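Local coordinates for protein putative (PDB 4O8S) that belongs to the nucleotidyltransferase superfamily, with an AbiEii-like fold, and probably transfers a nucleotide to a substrate not yet identified, at residues Gly29-Tyr34 with Arg41-Leu46. Sequence-based numbering, arbitrary orientation.
Sequences GETALY and RFSEDL
E30 and R41 meet through a single N-H rather than a two-pronged pairing: NH2 of R41 lies 3.2 Å from OE1 of E30, in a salt bridge whose N-H points fairly straight at the oxygen (153°). The donor sits well above the carboxylate plane, while OE1 stays close to the guanidinium plane, the two planes being 80° apart. Both groups have second partners: OE2 of E30 pairs with K133 and NE of R41 with D152 of helix 147-159, so the pair belongs to a wider charge network that probably tempers each charge.

The next residue, T31, turns its hydroxyl to the loop backbone. Its OG1, anti to the carbonyl carbon, gives its proton to O of D45 in a very short bond of 2.5 Å and lies 2.7 Å from OG of S43, placed between the two oxygens. A water accepts from N of T31 and reaches O of D45 weakly, while CG2 packs against CD2 of L46.

Y34 closes the contact with its ring. N of S43 lies over one face, and F42 presents its edge in an offset edge-to-face pair, planes at 86°, with CD1 of F42 3.6 Å from CZ of Y34. OH of Y34 is hydrogen-bonded to E10 of helix 4-19.

The Gly-Glu-Thr sequence at helix 29-36 and the Arg-Phe-Ser-Glu-Asp-Leu loop leading into strand 46-50 are characteristic of the AbiEii-like nucleotidyltransferase fold.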
# COMPACT_ATOMS: atom_id res chain seq x y z
N GLY A 29 2.64 1.17 -2.04
CA GLY A 29 2.21 0.46 -0.85
C GLY A 29 0.79 0.69 -0.42
O GLY A 29 -0.13 0.91 -1.24
N GLU A 30 0.60 0.66 0.90
CA GLU A 30 -0.73 0.59 1.48
C GLU A 30 -1.56 1.82 1.23
O GLU A 30 -2.75 1.73 0.93
CB GLU A 30 -0.61 0.28 2.97
CG GLU A 30 -0.07 -1.12 3.15
CD GLU A 30 0.44 -1.42 4.54
OE1 GLU A 30 0.13 -0.65 5.48
OE2 GLU A 30 1.14 -2.45 4.68
N THR A 31 -0.94 2.98 1.37
CA THR A 31 -1.71 4.20 1.21
C THR A 31 -1.98 4.49 -0.27
O THR A 31 -2.91 5.23 -0.59
CB THR A 31 -1.06 5.37 1.99
OG1 THR A 31 -1.00 5.00 3.39
CG2 THR A 31 -1.86 6.68 1.85
N ALA A 32 -1.22 3.86 -1.17
CA ALA A 32 -1.56 3.93 -2.60
C ALA A 32 -2.86 3.17 -2.83
O ALA A 32 -3.78 3.65 -3.50
CB ALA A 32 -0.46 3.32 -3.44
N LEU A 33 -2.96 1.99 -2.23
CA LEU A 33 -4.22 1.24 -2.28
C LEU A 33 -5.40 2.04 -1.70
O LEU A 33 -6.50 2.06 -2.28
CB LEU A 33 -4.07 -0.10 -1.57
CG LEU A 33 -3.13 -1.10 -2.24
CD1 LEU A 33 -2.99 -2.34 -1.37
CD2 LEU A 33 -3.65 -1.49 -3.63
N TYR A 34 -5.16 2.74 -0.60
CA TYR A 34 -6.22 3.49 0.06
C TYR A 34 -6.68 4.74 -0.70
O TYR A 34 -7.89 4.97 -0.81
CB TYR A 34 -5.82 3.88 1.48
CG TYR A 34 -6.87 4.70 2.19
CD1 TYR A 34 -8.07 4.11 2.60
CD2 TYR A 34 -6.68 6.05 2.44
CE1 TYR A 34 -9.05 4.86 3.26
CE2 TYR A 34 -7.66 6.81 3.10
CZ TYR A 34 -8.85 6.20 3.50
OH TYR A 34 -9.83 6.93 4.15
N ARG A 41 -9.85 -0.37 4.32
CA ARG A 41 -9.38 -0.16 5.69
C ARG A 41 -8.58 1.12 5.59
O ARG A 41 -8.16 1.51 4.49
CB ARG A 41 -8.49 -1.32 6.14
CG ARG A 41 -7.15 -1.42 5.39
CD ARG A 41 -6.21 -2.43 6.07
NE ARG A 41 -4.91 -2.53 5.40
CZ ARG A 41 -3.91 -1.68 5.61
NH1 ARG A 41 -4.08 -0.68 6.46
NH2 ARG A 41 -2.75 -1.82 4.97
N PHE A 42 -8.40 1.80 6.71
CA PHE A 42 -7.61 3.02 6.73
C PHE A 42 -6.13 2.71 6.62
O PHE A 42 -5.70 1.58 6.89
CB PHE A 42 -7.88 3.78 8.04
CG PHE A 42 -7.50 5.24 7.98
CD1 PHE A 42 -7.95 6.05 6.95
CD2 PHE A 42 -6.71 5.80 8.99
CE1 PHE A 42 -7.60 7.41 6.90
CE2 PHE A 42 -6.36 7.15 8.95
CZ PHE A 42 -6.81 7.95 7.90
N SER A 43 -5.35 3.71 6.20
CA SER A 43 -3.89 3.60 6.07
C SER A 43 -3.29 4.95 6.48
O SER A 43 -3.82 5.99 6.09
CB SER A 43 -3.52 3.31 4.61
OG SER A 43 -2.19 2.84 4.48
N GLU A 44 -2.18 4.95 7.21
CA GLU A 44 -1.71 6.20 7.82
C GLU A 44 -0.32 6.68 7.39
O GLU A 44 0.02 7.83 7.67
CB GLU A 44 -1.72 6.10 9.36
CG GLU A 44 -2.85 5.28 9.96
CD GLU A 44 -2.59 4.91 11.43
OE1 GLU A 44 -1.65 4.12 11.69
OE2 GLU A 44 -3.32 5.42 12.30
N ASP A 45 0.49 5.83 6.77
CA ASP A 45 1.85 6.23 6.38
C ASP A 45 1.92 6.58 4.88
O ASP A 45 1.14 6.05 4.09
CB ASP A 45 2.85 5.11 6.69
CG ASP A 45 2.88 4.74 8.17
OD1 ASP A 45 2.59 5.63 9.02
OD2 ASP A 45 3.19 3.56 8.50
N LEU A 46 2.85 7.45 4.49
CA LEU A 46 3.05 7.71 3.07
C LEU A 46 4.39 7.12 2.63
O LEU A 46 5.44 7.37 3.26
CB LEU A 46 3.01 9.21 2.76
CG LEU A 46 1.68 9.96 2.87
CD1 LEU A 46 1.92 11.43 2.61
CD2 LEU A 46 0.67 9.42 1.87
O HOH W 1 1.76 3.01 2.78